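Local coordinates for protein alpha-Amylase (Thermotoga maritima, PDB 2B5D) that is an alpha-amylase of glycosyl hydrolase family 57, from a thermophilic bacterium, at residues K112-N115 against V116-Y120; Q71-Y74 against E75-M78. All coordinates share one frame; numbering follows the deposited sequence.

Contact 1: residues K112-N115 against V116-Y120; sequences KILN and VFRSY
Leu114 and Arg118 meet one turn apart on the last turns of helix 97-119, an i to i+4 pair near the C-terminal end of an alpha-helix. The leucine puts both methyls against the guanidinium: Leu114 CD1 lies 3.6 Å from Arg118 NH1, and CD2 sits over one face of the planar group, displaced toward its rim. Arg118 reaches there because its chain runs extended from CG to NE, with CG beside the backbone N (chi1 -69°) and passing 3.2 Å from Leu114 O. The guanidinium is then held from outside by salt bridges to Glu75 and Glu79 of helix 68-91. CD2 of Leu114 also approaches Phe117 CD1 at 4.3 Å, at an oblique angle to the ring, while the Phe117 ring meets that of Tyr74, their planes about 50° apart. On another side of the helix, the Lys112 chain, bent at its second and third torsions, brings NZ to 3.7 Å from Val116 CG2; Val116 in turn packs on Ile39 and Met43 of helix 27-47. Near the helix end, Asn115 O accepts two bonds from one residue: Ser119 N at 2.9 Å and Ser119 OG at 2.7 Å, arriving from opposite faces of the carbonyl plane.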
loop_
_atom_site.group_PDB
_atom_site.type_symbol
_atom_site.label_atom_id
_atom_site.label_comp_id
_atom_site.label_asym_id
_atom_site.label_seq_id
_atom_site.Cartn_x
_atom_site.Cartn_y
_atom_site.Cartn_z
ATOM N N LYS A 112 12.476 -1.036 40.630
ATOM C CA LYS A 112 11.350 -1.500 41.446
ATOM C C LYS A 112 10.426 -2.487 40.728
ATOM O O LYS A 112 10.087 -3.540 41.273
ATOM C CB LYS A 112 10.541 -0.306 41.954
ATOM C CG LYS A 112 10.706 -0.009 43.438
ATOM C CD LYS A 112 9.714 -0.828 44.295
ATOM C CE LYS A 112 10.173 -2.306 44.509
ATOM N NZ LYS A 112 9.159 -3.155 45.239
ATOM N N ILE A 113 10.033 -2.132 39.503
ATOM C CA ILE A 113 9.138 -2.950 38.692
ATOM C C ILE A 113 9.717 -4.332 38.384
ATOM O O ILE A 113 9.065 -5.342 38.643
ATOM C CB ILE A 113 8.681 -2.180 37.420
ATOM C CG1 ILE A 113 7.558 -1.216 37.807
ATOM C CG2 ILE A 113 8.225 -3.124 36.288
ATOM C CD1 ILE A 113 7.458 -0.049 36.908
ATOM N N LEU A 114 10.943 -4.367 37.861
ATOM C CA LEU A 114 11.611 -5.628 37.489
ATOM C C LEU A 114 11.837 -6.502 38.714
ATOM O O LEU A 114 11.826 -7.733 38.616
ATOM C CB LEU A 114 12.956 -5.352 36.816
ATOM C CG LEU A 114 13.468 -6.235 35.676
ATOM C CD1 LEU A 114 14.977 -6.040 35.531
ATOM C CD2 LEU A 114 13.127 -7.719 35.799
ATOM N N ASN A 115 12.024 -5.837 39.855
ATOM C CA ASN A 115 12.164 -6.466 41.159
ATOM C C ASN A 115 10.894 -7.119 41.673
ATOM O O ASN A 115 10.960 -8.181 42.299
ATOM C CB ASN A 115 12.583 -5.429 42.178
ATOM C CG ASN A 115 13.665 -5.930 43.075
ATOM O OD1 ASN A 115 14.851 -5.826 42.737
ATOM N ND2 ASN A 115 13.279 -6.493 44.225
ATOM N N VAL A 116 9.748 -6.471 41.447
ATOM C CA VAL A 116 8.452 -7.088 41.743
ATOM C C VAL A 116 8.259 -8.308 40.855
ATOM O O VAL A 116 7.830 -9.354 41.313
ATOM C CB VAL A 116 7.272 -6.096 41.572
ATOM C CG1 VAL A 116 5.923 -6.824 41.563
ATOM C CG2 VAL A 116 7.303 -5.023 42.669
ATOM N N PHE A 117 8.595 -8.164 39.579
ATOM C CA PHE A 117 8.492 -9.245 38.617
ATOM C C PHE A 117 9.302 -10.458 39.068
ATOM O O PHE A 117 8.877 -11.602 38.879
ATOM C CB PHE A 117 8.979 -8.758 37.265
ATOM C CG PHE A 117 8.779 -9.735 36.153
ATOM C CD1 PHE A 117 9.827 -10.527 35.712
ATOM C CD2 PHE A 117 7.552 -9.834 35.513
ATOM C CE1 PHE A 117 9.654 -11.419 34.659
ATOM C CE2 PHE A 117 7.372 -10.727 34.464
ATOM C CZ PHE A 117 8.425 -11.521 34.040
ATOM N N ARG A 118 10.462 -10.185 39.672
ATOM C CA ARG A 118 11.344 -11.217 40.206
ATOM C C ARG A 118 10.792 -11.820 41.496
ATOM O O ARG A 118 10.818 -13.034 41.635
ATOM C CB ARG A 118 12.771 -10.686 40.401
ATOM C CG ARG A 118 13.496 -10.388 39.083
ATOM C CD ARG A 118 14.987 -10.158 39.302
ATOM N NE ARG A 118 15.627 -9.449 38.191
ATOM C CZ ARG A 118 15.875 -9.981 36.995
ATOM N NH1 ARG A 118 16.470 -9.262 36.051
ATOM N NH2 ARG A 118 15.525 -11.231 36.739
ATOM N N SER A 119 10.273 -10.993 42.411
ATOM C CA SER A 119 9.523 -11.478 43.586
ATOM C C SER A 119 8.562 -12.638 43.298
ATOM O O SER A 119 8.275 -13.440 44.194
ATOM C CB SER A 119 8.675 -10.363 44.195
ATOM O OG SER A 119 9.401 -9.165 44.300
ATOM N N TYR A 120 8.048 -12.699 42.069
ATOM C CA TYR A 120 7.023 -13.650 41.688
ATOM C C TYR A 120 7.541 -14.674 40.693
ATOM O O TYR A 120 6.746 -15.293 39.962
ATOM C CB TYR A 120 5.835 -12.912 41.079
ATOM C CG TYR A 120 5.012 -12.144 42.079
ATOM C CD1 TYR A 120 4.998 -10.751 42.077
ATOM C CD2 TYR A 120 4.245 -12.807 43.035
ATOM C CE1 TYR A 120 4.233 -10.043 42.994
ATOM C CE2 TYR A 120 3.489 -12.108 43.955
ATOM C CZ TYR A 120 3.483 -10.729 43.934
ATOM O OH TYR A 120 2.721 -10.036 44.849
#

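Contact 2: residues Q71-Y74 against E75-M78; sequences QEKY and ERHM
Tyr74 and Met78 form a Met-aromatic contact between residues four apart in the first half of helix 68-91, lying side by side and pointing the same way. Followed outward, the methionine starts with Met78 CB 3.4 Å from Tyr74 O, the carbonyl that also accepts the Met78 N-H, with Met78 N at 2.8 Å. Met78 CG, turned beside the backbone N (chi1 -79°), lies over one face of the Tyr74 ring, 3.5 Å from its centroid and 28° off the normal, a CH-pi contact displaced toward the rim; the ring atom nearest to this CG is Tyr74 CZ at 3.2 Å. The chain then bends, and Met78 SD stands obliquely to the ring, 3.4 Å from Tyr74 OH. At the tip, Met78 CE lies 3.9 Å from Tyr74 OH. That hydroxyl is hydrogen-bonded to Thr35, which fixes the far end of the ring.

Round the helix from this pair, Lys73 and Arg76 run alongside each other, with Lys73 CG 3.5 Å from Arg76 NH1. Lys73 NZ and Arg76 NH2, both positive, come to 3.9 Å; Lys73 NZ also makes a weak hydrogen bond to Asp69 O.

The buried Tyr74 fits between two helices, touching Ile34 and Ile39 of helix 27-47 and Ile113 of helix 97-119. Met78 spans the same pair through Thr35 and Leu114, and the His77 ring meets Phe31 of helix 27-47.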
loop_
_atom_site.group_PDB
_atom_site.type_symbol
_atom_site.label_atom_id
_atom_site.label_comp_id
_atom_site.label_asym_id
_atom_site.label_seq_id
_atom_site.Cartn_x
_atom_site.Cartn_y
_atom_site.Cartn_z
ATOM N N GLN A 71 8.193 -14.187 29.754
ATOM C CA GLN A 71 8.761 -13.692 31.000
ATOM C C GLN A 71 10.271 -13.418 30.866
ATOM O O GLN A 71 10.777 -12.404 31.373
ATOM C CB GLN A 71 8.492 -14.683 32.134
ATOM C CG GLN A 71 7.048 -15.161 32.223
ATOM C CD GLN A 71 6.836 -16.248 33.270
ATOM O OE1 GLN A 71 5.696 -16.563 33.627
ATOM N NE2 GLN A 71 7.930 -16.821 33.770
ATOM N N GLU A 72 10.973 -14.332 30.184
ATOM C CA GLU A 72 12.402 -14.183 29.860
ATOM C C GLU A 72 12.667 -12.967 28.962
ATOM O O GLU A 72 13.531 -12.145 29.279
ATOM C CB GLU A 72 12.953 -15.475 29.239
ATOM C CG GLU A 72 13.261 -16.544 30.294
ATOM C CD GLU A 72 13.548 -17.946 29.737
ATOM O OE1 GLU A 72 13.655 -18.871 30.578
ATOM O OE2 GLU A 72 13.667 -18.133 28.496
ATOM N N LYS A 73 11.907 -12.847 27.876
ATOM C CA LYS A 73 11.944 -11.653 27.020
ATOM C C LYS A 73 11.608 -10.345 27.759
ATOM O O LYS A 73 12.207 -9.306 27.476
ATOM C CB LYS A 73 11.052 -11.830 25.787
ATOM C CG LYS A 73 11.655 -12.734 24.735
ATOM C CD LYS A 73 10.599 -13.566 23.975
ATOM C CE LYS A 73 11.202 -14.854 23.325
ATOM N NZ LYS A 73 12.238 -15.571 24.162
ATOM N N TYR A 74 10.678 -10.390 28.711
ATOM C CA TYR A 74 10.331 -9.183 29.466
ATOM C C TYR A 74 11.470 -8.746 30.374
ATOM O O TYR A 74 11.737 -7.556 30.506
ATOM C CB TYR A 74 9.034 -9.360 30.289
ATOM C CG TYR A 74 8.704 -8.142 31.131
ATOM C CD1 TYR A 74 9.026 -8.101 32.485
ATOM C CD2 TYR A 74 8.107 -7.018 30.559
ATOM C CE1 TYR A 74 8.740 -6.980 33.259
ATOM C CE2 TYR A 74 7.825 -5.902 31.311
ATOM C CZ TYR A 74 8.138 -5.887 32.657
ATOM O OH TYR A 74 7.858 -4.779 33.396
ATOM N N GLU A 75 12.113 -9.725 31.008
ATOM C CA GLU A 75 13.223 -9.508 31.932
ATOM C C GLU A 75 14.389 -8.815 31.203
ATOM O O GLU A 75 14.982 -7.852 31.708
ATOM C CB GLU A 75 13.665 -10.857 32.474
ATOM C CG GLU A 75 13.771 -10.900 33.980
ATOM C CD GLU A 75 13.659 -12.321 34.555
ATOM O OE1 GLU A 75 14.717 -12.883 34.922
ATOM O OE2 GLU A 75 12.525 -12.875 34.652
ATOM N N ARG A 76 14.670 -9.302 29.995
ATOM C CA ARG A 76 15.688 -8.752 29.110
ATOM C C ARG A 76 15.283 -7.370 28.561
ATOM O O ARG A 76 16.130 -6.472 28.413
ATOM C CB ARG A 76 16.013 -9.791 28.017
ATOM C CG ARG A 76 16.186 -9.289 26.581
ATOM C CD ARG A 76 16.783 -10.390 25.681
ATOM N NE ARG A 76 16.386 -11.735 26.107
ATOM C CZ ARG A 76 15.597 -12.557 25.406
ATOM N NH1 ARG A 76 15.118 -12.176 24.212
ATOM N NH2 ARG A 76 15.291 -13.767 25.892
ATOM N N HIS A 77 13.989 -7.178 28.303
ATOM C CA HIS A 77 13.479 -5.855 27.938
ATOM C C HIS A 77 13.616 -4.865 29.103
ATOM O O HIS A 77 13.978 -3.706 28.926
ATOM C CB HIS A 77 12.028 -5.962 27.486
ATOM C CG HIS A 77 11.285 -4.664 27.524
ATOM N ND1 HIS A 77 11.164 -3.845 26.422
ATOM C CD2 HIS A 77 10.609 -4.051 28.527
ATOM C CE1 HIS A 77 10.452 -2.778 26.745
ATOM N NE2 HIS A 77 10.104 -2.877 28.017
ATOM N N MET A 78 13.341 -5.331 30.308
ATOM C CA MET A 78 13.425 -4.448 31.462
ATOM C C MET A 78 14.853 -3.985 31.778
ATOM O O MET A 78 15.062 -2.843 32.220
ATOM C CB MET A 78 12.724 -5.072 32.673
ATOM C CG MET A 78 11.206 -4.925 32.605
ATOM S SD MET A 78 10.631 -3.216 32.236
ATOM C CE MET A 78 10.892 -2.410 33.824
#

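The two contacts lie on consecutive helices, 68-91 and 97-119, with centres 11 Å apart, and each packs against helix 27-47 as well. A salt bridge joins them directly, Arg118 NH2 to Glu75 OE1 at 2.6 Å, while the other carboxylate oxygen, Glu75 OE2, lies 3.2 Å from Phe117 CE1. Elsewhere in the interface, Leu114, which covers the Arg118 guanidinium in contact 1, also packs on Met78 of contact 2, Leu114 CG reaching Met78 CB at 3.3 Å. Separately, the Ile113 CG2 methyl packs on the hydroxyl of Tyr74, 3.4 Å from Tyr74 OH. The centres of contacts 1 and 2 lie about 21 and 20 Å from the centre of the chain, and the arrangement is helix-to-helix packing within the family 57 region.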